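Local coordinates for uncharacterized protein (Bacteroides ovatus, PDB 3P02) that is of unknown function but joins a DUF4973 region to a BT_3044-like C-terminal region, both built mainly of beta strands, at residues 81-86 and 118-123; 210-215 and 230-235. All coordinates share one frame; numbering follows the deposited sequence.

How the contacts relate
Both segments of contact 1 precede those of contact 2 in the chain, the first in the DUF4973 region and the second in the BT_3044-like one. Contact 1 pairs strand 83-84 with the start of strand 122-130 in a mixed sheet, whereas contact 2 joins the hairpin strands 211-220 and 228-234. Their centres are about 22 Å apart, and their nearest atoms, about 5 Å apart, do not touch. The link is indirect: Ser-119, in segment 118-123, touches Phe-194 and Tyr-196 of strand 192-196, which neighbours strand 211-220. Contact 1 therefore sits where the two sheets approach each other; contact 2 lies within the ten-stranded antiparallel sheet, farther from the chain centre (about 19 Å against about 10 Å).

Contact 1 (81-86 and 118-123); sequences YFRELP and DSQKWA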
loop_
_atom_site.group_PDB
_atom_site.type_symbol
_atom_site.label_atom_id
_atom_site.label_comp_id
_atom_site.label_asym_id
_atom_site.label_seq_id
_atom_site.Cartn_x
_atom_site.Cartn_y
_atom_site.Cartn_z
ATOM N N TYR A 81 9.405 0.711 10.325
ATOM C CA TYR A 81 8.414 0.013 11.157
ATOM C C TYR A 81 6.985 0.231 10.730
ATOM O O TYR A 81 6.590 1.333 10.305
ATOM C CB TYR A 81 8.537 0.463 12.610
ATOM C CG TYR A 81 9.754 -0.001 13.387
ATOM C CD1 TYR A 81 10.794 -0.690 12.762
ATOM C CD2 TYR A 81 9.857 0.232 14.754
ATOM C CE1 TYR A 81 11.906 -1.137 13.488
ATOM C CE2 TYR A 81 10.980 -0.163 15.475
ATOM C CZ TYR A 81 11.989 -0.872 14.845
ATOM O OH TYR A 81 13.068 -1.290 15.595
ATOM N N PHE A 82 6.190 -0.822 10.944
ATOM C CA PHE A 82 4.743 -0.725 10.799
ATOM C C PHE A 82 4.242 0.042 12.005
ATOM O O PHE A 82 4.722 -0.178 13.133
ATOM C CB PHE A 82 4.085 -2.124 10.792
ATOM C CG PHE A 82 4.434 -2.971 9.602
ATOM C CD1 PHE A 82 3.783 -2.794 8.390
ATOM C CD2 PHE A 82 5.374 -3.988 9.708
ATOM C CE1 PHE A 82 4.112 -3.584 7.284
ATOM C CE2 PHE A 82 5.694 -4.781 8.603
ATOM C CZ PHE A 82 5.072 -4.568 7.400
ATOM N N ARG A 83 3.273 0.922 11.778
ATOM C CA ARG A 83 2.600 1.663 12.836
ATOM C C ARG A 83 1.242 1.059 13.033
ATOM O O ARG A 83 0.624 0.628 12.057
ATOM C CB ARG A 83 2.452 3.147 12.433
ATOM C CG ARG A 83 3.806 3.849 12.269
ATOM C CD ARG A 83 3.658 5.297 11.850
ATOM N NE ARG A 83 2.890 6.081 12.826
ATOM C CZ ARG A 83 2.573 7.366 12.673
ATOM N NH1 ARG A 83 2.967 8.031 11.595
ATOM N NH2 ARG A 83 1.858 7.992 13.595
ATOM N N GLU A 84 0.766 1.010 14.282
ATOM C CA GLU A 84 -0.561 0.474 14.527
ATOM C C GLU A 84 -1.614 1.322 13.830
ATOM O O GLU A 84 -1.656 2.538 14.020
ATOM C CB GLU A 84 -0.842 0.383 16.034
ATOM C CG GLU A 84 -2.215 -0.199 16.339
ATOM C CD GLU A 84 -2.543 -0.168 17.823
ATOM O OE1 GLU A 84 -1.672 -0.556 18.629
ATOM O OE2 GLU A 84 -3.659 0.263 18.183
ATOM N N LEU A 85 -2.493 0.670 13.054
ATOM C CA LEU A 85 -3.562 1.391 12.385
ATOM C C LEU A 85 -4.522 1.993 13.442
ATOM O O LEU A 85 -5.081 1.237 14.252
ATOM C CB LEU A 85 -4.325 0.418 11.457
ATOM C CG LEU A 85 -5.485 1.048 10.671
ATOM C CD1 LEU A 85 -4.957 2.076 9.664
ATOM C CD2 LEU A 85 -6.291 -0.023 9.932
ATOM N N PRO A 86 -4.716 3.336 13.490
ATOM C CA PRO A 86 -5.653 3.899 14.483
ATOM C C PRO A 86 -7.077 3.357 14.312
ATOM O O PRO A 86 -7.533 3.034 13.196
ATOM C CB PRO A 86 -5.591 5.412 14.230
ATOM C CG PRO A 86 -4.210 5.601 13.624
ATOM C CD PRO A 86 -4.064 4.404 12.704
ATOM N N ASP A 118 -0.770 7.695 3.396
ATOM C CA ASP A 118 -0.154 6.578 2.695
ATOM C C ASP A 118 1.363 6.672 2.617
ATOM O O ASP A 118 1.986 5.815 1.985
ATOM C CB ASP A 118 -0.777 6.431 1.286
ATOM C CG ASP A 118 -0.720 5.024 0.695
ATOM O OD1 ASP A 118 -0.726 4.039 1.479
ATOM O OD2 ASP A 118 -0.763 4.904 -0.538
ATOM N N SER A 119 1.985 7.646 3.309
ATOM C CA SER A 119 3.448 7.674 3.358
ATOM C C SER A 119 3.966 6.742 4.492
ATOM O O SER A 119 5.174 6.481 4.604
ATOM C CB SER A 119 3.974 9.097 3.577
ATOM O OG SER A 119 3.701 9.548 4.897
ATOM N N GLN A 120 3.036 6.270 5.355
ATOM C CA GLN A 120 3.343 5.414 6.494
ATOM C C GLN A 120 2.862 4.008 6.251
ATOM O O GLN A 120 1.908 3.832 5.503
ATOM C CB GLN A 120 2.655 5.965 7.750
ATOM C CG GLN A 120 2.910 7.456 7.982
ATOM C CD GLN A 120 4.358 7.723 8.283
ATOM O OE1 GLN A 120 4.873 7.270 9.312
ATOM N NE2 GLN A 120 5.068 8.419 7.361
ATOM N N LYS A 121 3.517 3.007 6.860
ATOM C CA LYS A 121 3.086 1.601 6.734
ATOM C C LYS A 121 2.220 1.297 7.936
ATOM O O LYS A 121 2.727 1.339 9.058
ATOM C CB LYS A 121 4.293 0.625 6.688
ATOM C CG LYS A 121 5.093 0.714 5.400
ATOM C CD LYS A 121 6.067 -0.462 5.196
ATOM C CE LYS A 121 7.060 -0.549 6.324
ATOM N NZ LYS A 121 8.277 -1.341 5.971
ATOM N N TRP A 122 0.937 1.030 7.723
ATOM C CA TRP A 122 0.018 0.778 8.828
ATOM C C TRP A 122 -0.263 -0.696 8.974
ATOM O O TRP A 122 -0.339 -1.422 7.971
ATOM C CB TRP A 122 -1.302 1.537 8.586
ATOM C CG TRP A 122 -1.098 3.013 8.415
ATOM C CD1 TRP A 122 -1.022 3.703 7.239
ATOM C CD2 TRP A 122 -0.899 3.971 9.464
ATOM N NE1 TRP A 122 -0.777 5.037 7.490
ATOM C CE2 TRP A 122 -0.704 5.231 8.849
ATOM C CE3 TRP A 122 -0.837 3.880 10.874
ATOM C CZ2 TRP A 122 -0.489 6.398 9.589
ATOM C CZ3 TRP A 122 -0.606 5.037 11.616
ATOM C CH2 TRP A 122 -0.430 6.277 10.976
ATOM N N ALA A 123 -0.509 -1.136 10.197
ATOM C CA ALA A 123 -0.845 -2.542 10.374
ATOM C C ALA A 123 -1.833 -2.728 11.501
ATOM O O ALA A 123 -1.817 -2.002 12.485
ATOM C CB ALA A 123 0.426 -3.369 10.627
HETATM O O HOH W 1 5.424 3.627 8.691
#
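Arg-83 and Trp-122 face each other as a parallel beta bridge, with Arg-83 N bonded to Lys-121 O (2.8 Å) and Arg-83 O receiving Ala-123 N, before Leu-85 N extends the ladder to Ala-123 O. Just before the bridge the backbones are joined by water 1, which donates to Tyr-81 O and accepts from Lys-121 N.

Both bridge side chains project from the same face of the sheet and run side by side. A bend in the arginine chain (chi3 60°) sets NE close to the indole, and Trp-122 CH2 then lies over the centre of the guanidinium, 3.6 Å from Arg-83 CZ, with the planes 40° apart. Arginine suits the place because one face of its flat head can receive the rim atom CH2 of Trp-122 while its N-H groups remain usable at the edge: Arg-83 NH1 donates to Gln-120 OE1 (3.1 Å), which lies near the guanidinium plane, although the donor stands above the plane of the amide carbonyl. The other end of that amide is held too, since Gln-120 NE2 donates to Ser-119 OG (3.0 Å). Pro-86 CD meets the indole at Trp-122 CZ3 (3.7 Å), and Leu-85 CD1 meets CB at the root of the same side chain (3.8 Å).

Lys-121 instead reaches Phe-82. Its bend at chi3 (-59°) brings CE over one face of the phenyl ring, and NZ makes a cation-pi contact 5.0 Å from the Phe-82 centroid. The small Ala-123 leaves room for Phe-82, their CB atoms 3.9 Å apart.

Beyond the pair, Trp-122 NE1 is satisfied by Asp-117 O. Tyr-81 and Lys-121 pack against helix 65-74, while Phe-82 and Ala-123 rest on Arg-150 and Val-148 of strand 146-154, the next strand of the mixed sheet.

Contact 2 (210-215 and 230-235); sequences YKVFLQ and MKIWAE
Phe-213 and Trp-233 form a hydrogen-bonded antiparallel pair: Phe-213 N donates to Trp-233 O (2.8 Å), and Trp-233 N donates to Phe-213 O (3.1 Å). Gln-215 and Lys-231 repeat the exchange, Lys-231 N donating to Gln-215 O. The backbones of Val-212 and Leu-214 bond instead to Phe-195 and Val-193 of strand 192-196. At the Lys-211 and Glu-235 end, water 2 donates to Lys-211 O and accepts from Glu-235 N, while water 3 accepts from Lys-211 NZ (2.9 Å) and donates to Glu-235 OE1 (2.7 Å), bridging opposite charges.

Trp-233 holds CG between its backbone N and carbonyl carbon (chi1 71°), and its indole turns one face to Phe-213 CB, 3.5 Å from the six-membered ring centroid (CH-pi). Gln-215 CB meets the indole edge, 3.7 Å from Trp-233 CZ3. An alanine in place of Trp-233 would probably open a gap beside Phe-213 and leave Gln-215 CB without its aromatic neighbour. On the other face, Ile-232 CG1 lies 3.7 Å from both Val-212 CG1 and Leu-214 CD2; Val-212 and Ile-232 pack on Phe-241 and Phe-274. The motif is a beta hairpin in a large antiparallel sheet, these three branched residues forming an apolar patch.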
loop_
_atom_site.group_PDB
_atom_site.type_symbol
_atom_site.label_atom_id
_atom_site.label_comp_id
_atom_site.label_asym_id
_atom_site.label_seq_id
_atom_site.Cartn_x
_atom_site.Cartn_y
_atom_site.Cartn_z
ATOM N N TYR A 210 10.204 14.959 0.732
ATOM C CA TYR A 210 10.405 14.901 -0.721
ATOM C C TYR A 210 9.133 14.546 -1.476
ATOM O O TYR A 210 9.193 14.215 -2.650
ATOM C CB TYR A 210 11.563 13.906 -1.036
ATOM C CG TYR A 210 12.853 14.489 -0.505
ATOM C CD1 TYR A 210 13.532 15.476 -1.213
ATOM C CD2 TYR A 210 13.324 14.156 0.770
ATOM C CE1 TYR A 210 14.627 16.136 -0.669
ATOM C CE2 TYR A 210 14.430 14.809 1.323
ATOM C CZ TYR A 210 15.087 15.784 0.589
ATOM O OH TYR A 210 16.168 16.439 1.130
ATOM N N LYS A 211 7.993 14.614 -0.816
ATOM C CA LYS A 211 6.716 14.313 -1.467
ATOM C C LYS A 211 6.363 15.303 -2.588
ATOM O O LYS A 211 6.376 16.532 -2.402
ATOM C CB LYS A 211 5.590 14.337 -0.431
ATOM C CG LYS A 211 5.603 13.109 0.486
ATOM C CD LYS A 211 4.634 13.244 1.671
ATOM C CE LYS A 211 3.185 13.252 1.223
ATOM N NZ LYS A 211 2.255 13.534 2.358
ATOM N N VAL A 212 6.037 14.744 -3.756
ATOM C CA VAL A 212 5.589 15.519 -4.919
ATOM C C VAL A 212 4.223 14.978 -5.292
ATOM O O VAL A 212 4.083 13.774 -5.538
ATOM C CB VAL A 212 6.585 15.456 -6.098
ATOM C CG1 VAL A 212 6.003 16.198 -7.306
ATOM C CG2 VAL A 212 7.940 16.047 -5.694
ATOM N N PHE A 213 3.222 15.852 -5.294
ATOM C CA PHE A 213 1.849 15.468 -5.562
ATOM C C PHE A 213 1.519 15.608 -7.029
ATOM O O PHE A 213 1.982 16.541 -7.692
ATOM C CB PHE A 213 0.894 16.342 -4.749
ATOM C CG PHE A 213 0.990 16.185 -3.245
ATOM C CD1 PHE A 213 1.939 16.901 -2.509
ATOM C CD2 PHE A 213 0.161 15.298 -2.570
ATOM C CE1 PHE A 213 2.071 16.709 -1.119
ATOM C CE2 PHE A 213 0.277 15.119 -1.182
ATOM C CZ PHE A 213 1.223 15.831 -0.466
ATOM N N LEU A 214 0.693 14.675 -7.519
ATOM C CA LEU A 214 0.154 14.664 -8.886
ATOM C C LEU A 214 -1.322 14.532 -8.828
ATOM O O LEU A 214 -1.825 13.648 -8.106
ATOM C CB LEU A 214 0.722 13.485 -9.721
ATOM C CG LEU A 214 2.225 13.576 -10.052
ATOM C CD1 LEU A 214 2.756 12.203 -10.528
ATOM C CD2 LEU A 214 2.492 14.686 -11.097
ATOM N N GLN A 215 -2.022 15.365 -9.590
ATOM C CA GLN A 215 -3.475 15.269 -9.680
ATOM C C GLN A 215 -3.859 14.957 -11.110
ATOM O O GLN A 215 -3.426 15.660 -12.020
ATOM C CB GLN A 215 -4.144 16.562 -9.196
ATOM C CG GLN A 215 -5.676 16.534 -9.274
ATOM C CD GLN A 215 -6.269 17.827 -8.774
ATOM O OE1 GLN A 215 -5.624 18.600 -8.064
ATOM N NE2 GLN A 215 -7.517 18.089 -9.121
HETATM N N MSE A 230 -2.982 17.737 -15.819
HETATM C CA MSE A 230 -2.598 17.377 -14.459
HETATM C C MSE A 230 -2.202 18.610 -13.696
HETATM O O MSE A 230 -1.934 19.674 -14.283
HETATM C CB MSE A 230 -1.415 16.406 -14.482
HETATM C CG MSE A 230 -1.747 15.113 -15.211
HETATM SE SE MSE A 230 -0.333 13.847 -15.031
HETATM C CE MSE A 230 -0.626 13.516 -13.116
ATOM N N LYS A 231 -2.155 18.461 -12.373
ATOM C CA LYS A 231 -1.546 19.439 -11.476
ATOM C C LYS A 231 -0.351 18.740 -10.830
ATOM O O LYS A 231 -0.411 17.534 -10.585
ATOM C CB LYS A 231 -2.528 19.951 -10.417
ATOM C CG LYS A 231 -3.650 20.790 -11.039
ATOM C CD LYS A 231 -4.697 21.208 -10.022
ATOM C CE LYS A 231 -5.843 21.951 -10.669
ATOM N NZ LYS A 231 -6.890 22.314 -9.678
ATOM N N ILE A 232 0.698 19.489 -10.542
ATOM C CA ILE A 232 1.873 18.988 -9.838
ATOM C C ILE A 232 2.266 20.025 -8.784
ATOM O O ILE A 232 2.286 21.232 -9.082
ATOM C CB ILE A 232 3.061 18.634 -10.799
ATOM C CG1 ILE A 232 4.148 17.837 -10.029
ATOM C CG2 ILE A 232 3.642 19.911 -11.505
ATOM C CD1 ILE A 232 5.318 17.281 -10.955
ATOM N N TRP A 233 2.573 19.581 -7.558
ATOM C CA TRP A 233 2.977 20.538 -6.539
ATOM C C TRP A 233 3.688 19.851 -5.379
ATOM O O TRP A 233 3.673 18.628 -5.269
ATOM C CB TRP A 233 1.742 21.336 -6.020
ATOM C CG TRP A 233 0.787 20.542 -5.172
ATOM C CD1 TRP A 233 0.704 20.554 -3.808
ATOM C CD2 TRP A 233 -0.270 19.675 -5.628
ATOM N NE1 TRP A 233 -0.309 19.724 -3.384
ATOM C CE2 TRP A 233 -0.937 19.184 -4.479
ATOM C CE3 TRP A 233 -0.765 19.321 -6.898
ATOM C CZ2 TRP A 233 -2.067 18.357 -4.562
ATOM C CZ3 TRP A 233 -1.831 18.434 -6.980
ATOM C CH2 TRP A 233 -2.467 17.955 -5.822
ATOM N N ALA A 234 4.283 20.654 -4.489
ATOM C CA ALA A 234 4.880 20.155 -3.265
ATOM C C ALA A 234 4.277 20.900 -2.106
ATOM O O ALA A 234 3.782 22.016 -2.294
ATOM C CB ALA A 234 6.399 20.343 -3.272
ATOM N N GLU A 235 4.261 20.279 -0.928
ATOM C CA GLU A 235 3.815 20.975 0.290
ATOM C C GLU A 235 5.011 21.505 1.094
ATOM O O GLU A 235 4.856 22.475 1.831
ATOM C CB GLU A 235 2.997 20.058 1.203
ATOM C CG GLU A 235 1.591 19.835 0.705
ATOM C CD GLU A 235 0.765 18.895 1.555
ATOM O OE1 GLU A 235 1.313 18.271 2.493
ATOM O OE2 GLU A 235 -0.440 18.768 1.258
HETATM O O HOH W 2 6.067 18.219 -0.275
HETATM O O HOH W 3 3.150 16.293 2.554
#